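Local coordinates for protein arginase (PDB 2EF5) that probably hydrolyses L-arginine to L-ornithine and urea, using two manganese ions bound in each subunit, at residues P89-L92 and S97-M100; R184-H189 and E201-H206. All blocks are in the same frame, centred on the assembly; numbering follows the deposited sequence.

How the contacts relate
Both contacts reach the same parallel sheet, but at different depths. Contact 1 lies in the core. It joins the inner strand 87-93 to residues 97-100 leading into helix 99-107, and every residue that touches is buried. Contact 2 sits at the sheet margin, where the outermost strand 184-187 meets helix 196-206 and several residues are partly exposed. Their centres are 22 Å apart and their nearest atoms about 16 Å apart, so they do not touch. The chemistry follows the place in the fold. Contact 1 is small and aliphatic, with no hydrogen bond across it. Contact 2 is mainly polar, with a tyrosine, a carboxylate, a guanidinium group, an imidazole and a water.

Contact 1 of 2, residues P89-L92 and S97-M100; sequences PIVL and SLSM
Val91 and Leu98 meet through one methyl group each. CG1 of Val91 lies 3.7 Å from CD1 of Leu98, and both residues point their CB toward the other segment. The two side chains pass in opposite directions, so the touch is alongside and not end on. The torsion of Val91 explains which branch is used: CG1 stands opposite the backbone N (chi1 -176°), on the side that faces the leucine. The other branch of Leu98 reaches toward the C-terminal end of the strand segment, where CD2 comes to 4.2 Å from the carbonyl O of Leu92, a loose van der Waals approach. The Leu92 side chain itself starts away from residues 97-100. In Leu98, CG is held between the backbone N and the carbonyl carbon (chi1 67°), which helps bring CD1 to Val91.

The next shell fixes both partners. Strand 87-93 runs between two parallel neighbours, and Val91 bonds through its backbone to Leu258 and Leu260. Its side chain also packs on Val6 and Val8, while Leu98 packs on Val261. A backbone bond of 3.1 Å from Met100 N to Ser97 O closes the turn at residues 97-100. Ser99 OG is hydrogen-bonded to Asp259 and Ser215, which ties residues 97-100 to the sheet.

His96, a manganese ligand, lies in the short connection between the two segments, and the Leu98 side chain is about 9 Å from a bound manganese. This is a strand-loop-helix step of the arginase alpha/beta fold, with a metal ligand in the loop beyond the strand.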
loop_
_atom_site.group_PDB
_atom_site.type_symbol
_atom_site.label_atom_id
_atom_site.label_comp_id
_atom_site.label_asym_id
_atom_site.label_seq_id
_atom_site.Cartn_x
_atom_site.Cartn_y
_atom_site.Cartn_z
ATOM N N PRO A 89 20.928 40.136 6.565
ATOM C CA PRO A 89 19.774 40.731 7.241
ATOM C C PRO A 89 18.987 39.769 8.126
ATOM O O PRO A 89 18.676 38.646 7.721
ATOM C CB PRO A 89 18.924 41.227 6.084
ATOM C CG PRO A 89 19.083 40.109 5.101
ATOM C CD PRO A 89 20.592 39.811 5.164
ATOM N N ILE A 90 18.661 40.234 9.326
ATOM C CA ILE A 90 17.862 39.461 10.265
ATOM C C ILE A 90 16.651 40.332 10.556
ATOM O O ILE A 90 16.784 41.446 11.069
ATOM C CB ILE A 90 18.582 39.203 11.595
ATOM C CG1 ILE A 90 19.834 38.354 11.367
ATOM C CG2 ILE A 90 17.624 38.493 12.558
ATOM C CD1 ILE A 90 20.628 38.097 12.641
ATOM N N VAL A 91 15.472 39.827 10.221
ATOM C CA VAL A 91 14.249 40.572 10.441
ATOM C C VAL A 91 13.514 40.020 11.657
ATOM O O VAL A 91 13.188 38.842 11.711
ATOM C CB VAL A 91 13.336 40.490 9.200
ATOM C CG1 VAL A 91 12.101 41.356 9.403
ATOM C CG2 VAL A 91 14.116 40.926 7.956
ATOM N N LEU A 92 13.273 40.892 12.630
ATOM C CA LEU A 92 12.585 40.536 13.861
ATOM C C LEU A 92 11.135 40.855 13.645
ATOM O O LEU A 92 10.779 41.964 13.247
ATOM C CB LEU A 92 13.096 41.370 15.030
ATOM C CG LEU A 92 14.614 41.498 15.140
ATOM C CD1 LEU A 92 14.957 42.350 16.353
ATOM C CD2 LEU A 92 15.252 40.116 15.251
ATOM N N SER A 97 3.567 37.521 8.301
ATOM C CA SER A 97 3.209 38.216 7.065
ATOM C C SER A 97 4.387 39.043 6.570
ATOM O O SER A 97 4.539 39.250 5.373
ATOM C CB SER A 97 2.021 39.153 7.299
ATOM O OG SER A 97 0.863 38.442 7.694
ATOM N N LEU A 98 5.215 39.515 7.499
ATOM C CA LEU A 98 6.379 40.328 7.149
ATOM C C LEU A 98 7.316 39.617 6.180
ATOM O O LEU A 98 8.078 40.264 5.459
ATOM C CB LEU A 98 7.151 40.726 8.415
ATOM C CG LEU A 98 7.854 39.611 9.199
ATOM C CD1 LEU A 98 9.160 39.215 8.520
ATOM C CD2 LEU A 98 8.145 40.110 10.607
ATOM N N SER A 99 7.260 38.288 6.156
ATOM C CA SER A 99 8.130 37.527 5.265
ATOM C C SER A 99 7.888 37.798 3.785
ATOM O O SER A 99 8.776 37.558 2.969
ATOM C CB SER A 99 8.011 36.024 5.546
ATOM O OG SER A 99 8.621 35.702 6.794
ATOM N N MET A 100 6.703 38.294 3.433
ATOM C CA MET A 100 6.429 38.595 2.034
ATOM C C MET A 100 7.420 39.669 1.605
ATOM O O MET A 100 7.933 39.650 0.490
ATOM C CB MET A 100 4.996 39.107 1.855
ATOM C CG MET A 100 3.916 38.089 2.176
ATOM S SD MET A 100 2.243 38.710 1.851
ATOM C CE MET A 100 2.079 39.934 3.124
#

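Contact 2 of 2, residues R184-H189 and E201-H206; sequences RVYTMH and EEVLKH
Tyr186 on strand 184-187 reaches Glu202 on helix 196-206, at the outermost strand of the parallel alpha/beta sheet within this chain. The short strand and helix segments run antiparallel, their axes at 171° and 10.9 Å apart. The tyrosine, glutamate, arginine and histidine side chains do most of the bridging.

The tight part is at the tyrosine hydroxyl. Tyr186 OH donates to Glu202 OE1 at 2.6 Å. The carboxylate oxygen sits at the ring edge and accepts through its anti lone pair. The same OH accepts from Arg184 NH1 at 3.0 Å, a bent bond (135°) that leaves the guanidinium plane. Two bonds thus grip one hydroxyl, while Val203 CG2 packs obliquely against Tyr186 CE2. A phenylalanine in place of Tyr186 would probably leave Glu202 OE1 without this donor and the Arg184 guanidinium freer to turn. The other carboxylate oxygen, OE2, is held by a salt bridge to Arg198. The positive charge of Arg184 nearby is likely to favour the ionised form of Glu202.

The looser side is formed by Arg184 and His206, both partly exposed, which pack face to side chain with no direct hydrogen bond. The arginine chain is bent at chi2 and chi3, folding back beside the imidazole. His206 ND1 lies over a face of the guanidinium, offset toward its rim. Arg184 CB makes a CH-pi contact over the histidine ring, 4.1 Å from its centroid.

Farther along the strand, Thr187 caps helix 188-194, and Met188 and His189 of that helix line a guanidine pocket. At the opposite end of the strand a water joins the segments: it accepts from Arg184 N at 2.9 Å and is hydrogen-bonded to His206 NE2 at 3.0 Å.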
loop_
_atom_site.group_PDB
_atom_site.type_symbol
_atom_site.label_atom_id
_atom_site.label_comp_id
_atom_site.label_asym_id
_atom_site.label_seq_id
_atom_site.Cartn_x
_atom_site.Cartn_y
_atom_site.Cartn_z
ATOM N N ARG A 184 8.121 20.747 -1.149
ATOM C CA ARG A 184 8.671 19.671 -0.327
ATOM C C ARG A 184 8.296 19.982 1.122
ATOM O O ARG A 184 8.670 21.031 1.656
ATOM C CB ARG A 184 10.193 19.615 -0.475
ATOM C CG ARG A 184 10.890 18.623 0.461
ATOM C CD ARG A 184 10.483 17.189 0.174
ATOM N NE ARG A 184 10.878 16.767 -1.165
ATOM C CZ ARG A 184 12.119 16.457 -1.524
ATOM N NH1 ARG A 184 13.107 16.514 -0.638
ATOM N NH2 ARG A 184 12.374 16.094 -2.776
ATOM N N VAL A 185 7.557 19.074 1.752
ATOM C CA VAL A 185 7.110 19.276 3.127
ATOM C C VAL A 185 7.581 18.196 4.103
ATOM O O VAL A 185 7.377 17.002 3.876
ATOM C CB VAL A 185 5.575 19.324 3.194
ATOM C CG1 VAL A 185 5.118 19.617 4.616
ATOM C CG2 VAL A 185 5.047 20.381 2.230
ATOM N N TYR A 186 8.216 18.625 5.186
ATOM C CA TYR A 186 8.672 17.704 6.216
ATOM C C TYR A 186 7.839 17.963 7.473
ATOM O O TYR A 186 8.126 18.876 8.245
ATOM C CB TYR A 186 10.163 17.916 6.505
ATOM C CG TYR A 186 11.084 17.435 5.399
ATOM C CD1 TYR A 186 11.305 16.069 5.193
ATOM C CD2 TYR A 186 11.716 18.341 4.541
ATOM C CE1 TYR A 186 12.128 15.616 4.159
ATOM C CE2 TYR A 186 12.539 17.893 3.499
ATOM C CZ TYR A 186 12.737 16.529 3.316
ATOM O OH TYR A 186 13.515 16.077 2.272
ATOM N N THR A 187 6.784 17.181 7.666
ATOM C CA THR A 187 5.944 17.352 8.843
ATOM C C THR A 187 6.650 16.670 10.008
ATOM O O THR A 187 7.665 15.994 9.812
ATOM C CB THR A 187 4.564 16.674 8.673
ATOM O OG1 THR A 187 4.736 15.251 8.652
ATOM C CG2 THR A 187 3.894 17.119 7.378
ATOM N N MET A 188 6.117 16.831 11.215
ATOM C CA MET A 188 6.720 16.190 12.375
ATOM C C MET A 188 6.726 14.672 12.206
ATOM O O MET A 188 7.511 13.973 12.851
ATOM C CB MET A 188 5.971 16.570 13.652
ATOM C CG MET A 188 6.165 18.019 14.077
ATOM S SD MET A 188 7.899 18.479 14.230
ATOM C CE MET A 188 8.475 17.284 15.471
ATOM N N HIS A 189 5.858 14.149 11.341
ATOM C CA HIS A 189 5.835 12.705 11.106
ATOM C C HIS A 189 7.152 12.302 10.465
ATOM O O HIS A 189 7.774 11.316 10.871
ATOM C CB HIS A 189 4.659 12.311 10.199
ATOM C CG HIS A 189 4.663 10.866 9.801
ATOM N ND1 HIS A 189 5.369 10.397 8.715
ATOM C CD2 HIS A 189 4.088 9.784 10.376
ATOM C CE1 HIS A 189 5.231 9.085 8.638
ATOM N NE2 HIS A 189 4.459 8.688 9.632
ATOM N N GLU A 201 20.058 17.440 5.765
ATOM C CA GLU A 201 20.879 17.054 4.618
ATOM C C GLU A 201 20.021 17.091 3.357
ATOM O O GLU A 201 20.443 17.598 2.321
ATOM C CB GLU A 201 21.441 15.640 4.813
ATOM C CG GLU A 201 22.224 15.439 6.107
ATOM C CD GLU A 201 23.640 15.990 6.052
ATOM O OE1 GLU A 201 23.836 17.118 5.544
ATOM O OE2 GLU A 201 24.560 15.294 6.535
ATOM N N GLU A 202 18.814 16.548 3.453
ATOM C CA GLU A 202 17.898 16.527 2.319
ATOM C C GLU A 202 17.457 17.928 1.898
ATOM O O GLU A 202 17.253 18.195 0.713
ATOM C CB GLU A 202 16.683 15.657 2.644
ATOM C CG GLU A 202 16.973 14.167 2.532
ATOM C CD GLU A 202 15.759 13.308 2.821
ATOM O OE1 GLU A 202 14.623 13.801 2.650
ATOM O OE2 GLU A 202 15.937 12.131 3.204
ATOM N N VAL A 203 17.306 18.821 2.868
ATOM C CA VAL A 203 16.919 20.193 2.570
ATOM C C VAL A 203 18.016 20.839 1.720
ATOM O O VAL A 203 17.743 21.439 0.678
ATOM C CB VAL A 203 16.728 21.024 3.879
ATOM C CG1 VAL A 203 16.685 22.507 3.571
ATOM C CG2 VAL A 203 15.446 20.607 4.576
ATOM N N LEU A 204 19.262 20.715 2.168
ATOM C CA LEU A 204 20.384 21.301 1.447
ATOM C C LEU A 204 20.541 20.729 0.038
ATOM O O LEU A 204 20.936 21.447 -0.888
ATOM C CB LEU A 204 21.678 21.089 2.234
ATOM C CG LEU A 204 21.793 21.864 3.548
ATOM C CD1 LEU A 204 23.066 21.457 4.268
ATOM C CD2 LEU A 204 21.787 23.358 3.262
ATOM N N LYS A 205 20.240 19.442 -0.113
ATOM C CA LYS A 205 20.350 18.770 -1.406
ATOM C C LYS A 205 19.253 19.276 -2.330
ATOM O O LYS A 205 19.506 19.639 -3.486
ATOM C CB LYS A 205 20.206 17.253 -1.229
ATOM C CG LYS A 205 20.447 16.432 -2.493
ATOM C CD LYS A 205 21.926 16.386 -2.866
ATOM C CE LYS A 205 22.199 15.374 -3.978
ATOM N NZ LYS A 205 23.666 15.175 -4.212
ATOM N N HIS A 206 18.032 19.300 -1.806
ATOM C CA HIS A 206 16.874 19.756 -2.563
ATOM C C HIS A 206 17.058 21.189 -3.053
ATOM O O HIS A 206 16.538 21.561 -4.104
ATOM C CB HIS A 206 15.623 19.677 -1.694
ATOM C CG HIS A 206 14.349 19.925 -2.441
ATOM N ND1 HIS A 206 13.840 19.037 -3.361
ATOM C CD2 HIS A 206 13.490 20.974 -2.412
ATOM C CE1 HIS A 206 12.722 19.526 -3.872
ATOM N NE2 HIS A 206 12.490 20.700 -3.310
HETATM O O HOH W 1 9.899 22.117 -2.984
#